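Local coordinates for glial cell-derived neurotrophic factor (Rattus norvegicus, PDB 1AGQ), which acts as a secreted cystine-knot growth factor of the TGF-beta superfamily, a disulfide-linked dimer that supports neurons by signalling through cell-surface receptors, at the interface of chains A and B. Residues are numbered along the deposited sequence; one frame, centred on the assembly and turned at random. Chains: chain A/B, Glial cell-derived neurotrophic factor.

Contact 1: the interface of chains A and B. Residues chain A 79, 83, 86; chain B 54, 56, 66, 124, 127.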
ATOM      1  N   MET A  79      13.697  -3.938  19.437  1.00 31.10           N
ATOM      2  CA  MET A  79      14.934  -4.013  18.665  1.00 31.89           C
ATOM      3  C   MET A  79      14.756  -3.122  17.432  1.00 30.64           C
ATOM      4  O   MET A  79      15.668  -2.415  16.989  1.00 28.72           O
ATOM      5  CB  MET A  79      15.139  -5.455  18.197  1.00 37.36           C
ATOM      6  CG  MET A  79      16.136  -6.242  18.985  1.00 57.57           C
ATOM      7  SD  MET A  79      17.750  -5.864  18.345  1.00 76.95           S
ATOM      8  CE  MET A  79      18.226  -4.544  19.438  1.00 58.84           C
ATOM      9  N   ILE A  83      17.252  -0.066  16.207  1.00 28.67           N
ATOM     10  CA  ILE A  83      17.955   0.013  14.938  1.00 31.97           C
ATOM     11  C   ILE A  83      17.540   1.189  14.063  1.00 36.30           C
ATOM     12  O   ILE A  83      18.320   1.656  13.232  1.00 43.62           O
ATOM     13  CB  ILE A  83      17.714  -1.262  14.105  0.55 26.17           C
ATOM     14  CG1 ILE A  83      18.139  -2.499  14.893  0.55 28.53           C
ATOM     15  CG2 ILE A  83      18.491  -1.182  12.801  0.55 36.81           C
ATOM     16  CD1 ILE A  83      17.576  -3.778  14.333  0.55 20.26           C
ATOM     17  N   ASN A  86      19.703   4.123  15.503  1.00 47.89           N
ATOM     18  CA  ASN A  86      21.074   3.914  15.056  1.00 45.29           C
ATOM     19  C   ASN A  86      21.274   4.228  13.584  1.00 44.48           C
ATOM     20  O   ASN A  86      22.273   4.840  13.206  1.00 48.80           O
ATOM     21  CB  ASN A  86      21.497   2.470  15.348  1.00 38.41           C
ATOM     22  CG  ASN A  86      21.582   2.186  16.836  1.00 45.11           C
ATOM     23  OD1 ASN A  86      21.651   3.113  17.645  1.00 51.65           O
ATOM     24  ND2 ASN A  86      21.573   0.909  17.208  1.00 39.53           N
TER
ATOM     25  N   LEU B  54      23.746  -2.373  12.046  1.00 46.87           N
ATOM     26  CA  LEU B  54      22.688  -2.034  12.996  1.00 40.03           C
ATOM     27  C   LEU B  54      23.117  -1.338  14.276  1.00 47.03           C
ATOM     28  O   LEU B  54      22.268  -0.868  15.042  1.00 44.74           O
ATOM     29  CB  LEU B  54      21.899  -3.285  13.357  1.00 38.11           C
ATOM     30  CG  LEU B  54      21.482  -4.190  12.196  1.00 35.05           C
ATOM     31  CD1 LEU B  54      20.765  -5.408  12.761  1.00 40.19           C
ATOM     32  CD2 LEU B  54      20.589  -3.435  11.211  1.00 33.43           C
ATOM     33  N   LEU B  56      24.235  -2.616  16.923  1.00 49.42           N
ATOM     34  CA  LEU B  56      23.833  -3.398  18.092  1.00 47.91           C
ATOM     35  C   LEU B  56      25.020  -4.045  18.793  1.00 46.85           C
ATOM     36  O   LEU B  56      24.850  -4.761  19.779  1.00 46.43           O
ATOM     37  CB  LEU B  56      22.829  -4.485  17.688  1.00 48.94           C
ATOM     38  CG  LEU B  56      21.324  -4.190  17.735  1.00 42.97           C
ATOM     39  CD1 LEU B  56      21.063  -2.714  17.890  1.00 45.45           C
ATOM     40  CD2 LEU B  56      20.675  -4.716  16.471  1.00 50.80           C
ATOM     41  N   PHE B  66      16.612  -5.341   6.150  1.00 20.45           N
ATOM     42  CA  PHE B  66      15.898  -4.714   7.246  1.00 22.85           C
ATOM     43  C   PHE B  66      14.747  -3.954   6.591  1.00 21.54           C
ATOM     44  O   PHE B  66      14.944  -3.292   5.576  1.00 20.24           O
ATOM     45  CB  PHE B  66      16.818  -3.756   7.993  1.00 21.19           C
ATOM     46  CG  PHE B  66      16.094  -2.811   8.916  1.00 17.46           C
ATOM     47  CD1 PHE B  66      15.571  -3.262  10.117  1.00 25.55           C
ATOM     48  CD2 PHE B  66      15.918  -1.475   8.564  1.00 23.73           C
ATOM     49  CE1 PHE B  66      14.881  -2.403  10.959  1.00 23.53           C
ATOM     50  CE2 PHE B  66      15.220  -0.609   9.407  1.00 25.32           C
ATOM     51  CZ  PHE B  66      14.704  -1.079  10.602  1.00 23.37           C
ATOM     52  N   LEU B 124      17.515 -11.971  17.165  1.00 27.08           N
ATOM     53  CA  LEU B 124      16.929 -10.645  17.018  1.00 28.94           C
ATOM     54  C   LEU B 124      15.439 -10.943  16.910  1.00 28.08           C
ATOM     55  O   LEU B 124      15.023 -11.760  16.089  1.00 33.37           O
ATOM     56  CB  LEU B 124      17.432  -9.966  15.748  1.00 29.06           C
ATOM     57  CG  LEU B 124      18.949  -9.775  15.675  1.00 39.35           C
ATOM     58  CD1 LEU B 124      19.301  -9.103  14.360  1.00 34.93           C
ATOM     59  CD2 LEU B 124      19.422  -8.947  16.854  1.00 41.98           C
ATOM     60  N   HIS B 127      12.605  -7.177  15.140  1.00 27.80           N
ATOM     61  CA  HIS B 127      13.679  -6.301  14.682  1.00 25.33           C
ATOM     62  C   HIS B 127      13.476  -5.727  13.283  1.00 19.37           C
ATOM     63  O   HIS B 127      14.159  -4.790  12.881  1.00 24.32           O
ATOM     64  CB  HIS B 127      14.989  -7.093  14.694  1.00 23.48           C
ATOM     65  CG  HIS B 127      15.013  -8.228  13.709  1.00 22.18           C
ATOM     66  ND1 HIS B 127      14.176  -9.318  13.800  1.00 25.67           N
ATOM     67  CD2 HIS B 127      15.772  -8.427  12.604  1.00 18.75           C
ATOM     68  CE1 HIS B 127      14.416 -10.141  12.795  1.00 26.12           C
ATOM     69  NE2 HIS B 127      15.382  -9.621  12.052  1.00 24.13           N
TER
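The side-chain amide nitrogen ND2 of A:Asn86 donates a hydrogen bond to the backbone carbonyl O of B:Leu54, at 2.9 Å. The nitrogen lies in the carbonyl plane, with a C=O...N angle of 150°. The oxygen is tilted slightly out of the amide plane of A:Asn86. This bond ties helix 79-90 of chain A to the 3-10 helix 51-54 of chain B. One turn earlier on the same helix, A:Ile83 fills the centre of an apolar patch between the two copies. Its CG2 is anti to the backbone N and presses on CD2 of B:Leu54 at 3.5 Å, a tight contact. The other branch takes a different set of partners. CG1 meets CD2 of B:Leu56 at 3.7 Å, the two side chains crossing at about a right angle. CD1, at the end of that branch, lies 3.8 Å from the backbone O of B:His127. An alanine in place of A:Ile83 would lose both branches and would probably leave a gap between B:Leu54, B:Leu56 and B:His127. CG2 also stands 4.2 Å above one face of the B:Phe66 ring, offset toward its rim. A:Met79, one turn before A:Ile83, closes the patch. The turn at chi2 (-83°) sets its SD near strand 121-124, and chi3 (93°) then swings the methyl CE toward B:Leu56, tip to tip. CE lies 3.6 Å from CG of that leucine. A:Met79 SD rests 3.8 Å from the methyl CD2 of B:Leu124.

Contact 2: the interface of chains A and B. Residues chain A 67-69, 105, 129; chain B 80, 84, 98-99.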
ATOM      1  N   ARG A  67     -11.105   8.846  27.331  1.00 21.42           N
ATOM      2  CA  ARG A  67      -9.700   8.803  27.735  1.00 23.83           C
ATOM      3  C   ARG A  67      -8.828   8.704  26.500  1.00 23.01           C
ATOM      4  O   ARG A  67      -9.137   7.968  25.565  1.00 21.15           O
ATOM      5  CB  ARG A  67      -9.449   7.620  28.660  1.00 19.18           C
ATOM      6  CG  ARG A  67     -10.249   7.630  29.952  1.00 23.60           C
ATOM      7  CD  ARG A  67     -10.156   6.308  30.734  1.00 23.58           C
ATOM      8  NE  ARG A  67     -10.897   6.443  31.988  1.00 27.69           N
ATOM      9  CZ  ARG A  67     -12.180   6.122  32.137  1.00 32.86           C
ATOM     10  NH1 ARG A  67     -12.863   5.636  31.112  1.00 27.50           N
ATOM     11  NH2 ARG A  67     -12.806   6.336  33.290  1.00 30.96           N
ATOM     12  N   TYR A  68      -7.734   9.466  26.486  1.00 21.09           N
ATOM     13  CA  TYR A  68      -6.846   9.473  25.344  1.00 23.87           C
ATOM     14  C   TYR A  68      -5.398   9.373  25.790  1.00 25.89           C
ATOM     15  O   TYR A  68      -5.078   9.549  26.969  1.00 23.19           O
ATOM     16  CB  TYR A  68      -7.067  10.722  24.486  1.00 22.43           C
ATOM     17  CG  TYR A  68      -6.814  12.054  25.175  1.00 28.43           C
ATOM     18  CD1 TYR A  68      -5.531  12.624  25.186  1.00 28.21           C
ATOM     19  CD2 TYR A  68      -7.838  12.724  25.842  1.00 20.20           C
ATOM     20  CE1 TYR A  68      -5.280  13.817  25.859  1.00 30.80           C
ATOM     21  CE2 TYR A  68      -7.598  13.927  26.519  1.00 27.82           C
ATOM     22  CZ  TYR A  68      -6.318  14.453  26.523  1.00 39.59           C
ATOM     23  OH  TYR A  68      -6.056  15.603  27.221  1.00 35.27           O
ATOM     24  N   CYS A  69      -4.545   9.065  24.829  1.00 23.80           N
ATOM     25  CA  CYS A  69      -3.116   8.874  25.070  1.00 24.66           C
ATOM     26  C   CYS A  69      -2.312  10.011  24.470  1.00 23.27           C
ATOM     27  O   CYS A  69      -2.581  10.453  23.358  1.00 32.14           O
ATOM     28  CB  CYS A  69      -2.685   7.541  24.450  1.00 25.00           C
ATOM     29  SG  CYS A  69      -3.598   6.135  25.116  1.00 30.09           S
ATOM     30  N   PRO A 105      -3.381   4.103  22.235  1.00 30.64           N
ATOM     31  CA  PRO A 105      -4.107   3.148  23.074  1.00 25.13           C
ATOM     32  C   PRO A 105      -3.622   1.720  22.784  1.00 29.77           C
ATOM     33  O   PRO A 105      -3.423   1.363  21.624  1.00 26.51           O
ATOM     34  CB  PRO A 105      -5.580   3.312  22.640  1.00 26.12           C
ATOM     35  CG  PRO A 105      -5.630   4.589  21.899  1.00 26.35           C
ATOM     36  CD  PRO A 105      -4.267   4.806  21.299  1.00 24.33           C
ATOM     37  N   ALA A 129      -9.605   5.093  25.198  1.00 23.25           N
ATOM     38  CA  ALA A 129      -8.459   4.337  25.705  1.00 18.90           C
ATOM     39  C   ALA A 129      -8.616   3.823  27.139  1.00 28.88           C
ATOM     40  O   ALA A 129      -9.162   4.510  28.019  1.00 29.63           O
ATOM     41  CB  ALA A 129      -7.199   5.198  25.583  1.00 24.21           C
TER
ATOM     42  N   TYR B  80     -11.786   5.845  17.721  1.00 24.43           N
ATOM     43  CA  TYR B  80     -10.921   6.663  18.561  1.00 24.98           C
ATOM     44  C   TYR B  80     -10.296   7.832  17.797  1.00 19.55           C
ATOM     45  O   TYR B  80     -10.362   8.992  18.234  1.00 18.70           O
ATOM     46  CB  TYR B  80      -9.841   5.758  19.165  1.00 19.93           C
ATOM     47  CG  TYR B  80      -8.823   6.490  20.009  1.00 22.61           C
ATOM     48  CD1 TYR B  80      -9.124   6.906  21.311  1.00 22.77           C
ATOM     49  CD2 TYR B  80      -7.540   6.736  19.511  1.00 25.42           C
ATOM     50  CE1 TYR B  80      -8.151   7.558  22.100  1.00 29.83           C
ATOM     51  CE2 TYR B  80      -6.578   7.373  20.277  1.00 22.15           C
ATOM     52  CZ  TYR B  80      -6.886   7.783  21.568  1.00 30.36           C
ATOM     53  OH  TYR B  80      -5.912   8.404  22.306  1.00 22.12           O
ATOM     54  N   LEU B  84     -10.724  11.960  18.045  1.00 24.16           N
ATOM     55  CA  LEU B  84      -9.611  12.893  18.219  1.00 20.05           C
ATOM     56  C   LEU B  84      -9.635  14.034  17.197  1.00 22.67           C
ATOM     57  O   LEU B  84      -9.387  15.197  17.535  1.00 21.18           O
ATOM     58  CB  LEU B  84      -8.275  12.117  18.116  1.00 19.57           C
ATOM     59  CG  LEU B  84      -7.864  11.302  19.341  1.00 26.86           C
ATOM     60  CD1 LEU B  84      -6.449  10.759  19.147  1.00 20.72           C
ATOM     61  CD2 LEU B  84      -7.907  12.164  20.590  1.00 29.12           C
ATOM     62  N   VAL B  98      -2.413  15.228  21.947  1.00 49.57           N
ATOM     63  CA  VAL B  98      -2.820  13.841  21.770  1.00 43.52           C
ATOM     64  C   VAL B  98      -1.992  13.156  20.685  1.00 45.64           C
ATOM     65  O   VAL B  98      -1.607  13.780  19.696  1.00 41.12           O
ATOM     66  CB  VAL B  98      -4.303  13.743  21.375  1.00 45.99           C
ATOM     67  N   GLY B  99      -1.725  11.868  20.879  1.00 40.52           N
ATOM     68  CA  GLY B  99      -0.951  11.131  19.902  1.00 42.05           C
ATOM     69  C   GLY B  99      -1.801  10.654  18.739  1.00 35.20           C
ATOM     70  O   GLY B  99      -2.739   9.877  18.931  1.00 30.55           O
TER
HETATM   71  O   HOH W   1      -3.409   8.960  21.145  1.00 31.42           O
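The backbone of A:Cys69, extended in strand 63-70, offers both its N-H and its carbonyl to chain B. The N-H goes to a side chain and the carbonyl to a loop. Its N donates to the phenol OH of B:Tyr80 at 2.9 Å, in a fairly straight bond with 164° at the hydrogen. Its O accepts from the backbone N of B:Gly99 at 3.0 Å.

B:Tyr80 carries most of the side-chain contact. It belongs to helix 79-89, and its CG is anti to the backbone N (chi1 177°), which sends the ring out from the helix into chain A. A:Pro105 lies over one face of the ring in a CH-pi contact. Its CG is 3.6 Å from the ring centroid, offset toward the rim, and 3.4 Å from CE2 of B:Tyr80. CG of B:Leu84, from the next turn of the same helix, stands over the rim of the opposite face, so the phenol ring sits between a proline of the partner and a leucine of its own chain. The strand meets the ring at its edge: the carbonyl O of A:Arg67 lies in the ring plane, 3.6 Å from CE1 of B:Tyr80. CA of A:Tyr68 is also at the edge.

A:Cys69 is a cystine-knot residue, disulfide-bonded to Cys132 of its chain. Contact with the knot framework may therefore help fix how the two copies are set against each other. Water 1 joins the same groups. It is 2.8 Å from the phenol OH of B:Tyr80, and it also bridges the carbonyl oxygens of A:Cys69 and B:Gly99.

The C-alpha centres of contact 1 and contact 2 are about 29 Å apart. In each, the long helix of one chain packs against the other copy: helix 79-90 of chain A in contact 1, helix 79-89 of chain B in contact 2. The roles are therefore exchanged. Strand 63-70 takes part on the receiving side both times, through B:Phe66 and then A:Cys69. By the two-fold symmetry each contact has a twin, so one helix brings both Tyr80 and the Met79, Ile83 and Asn86 group to its partner. This pairing fits a head-to-tail dimer with an interface at each helix.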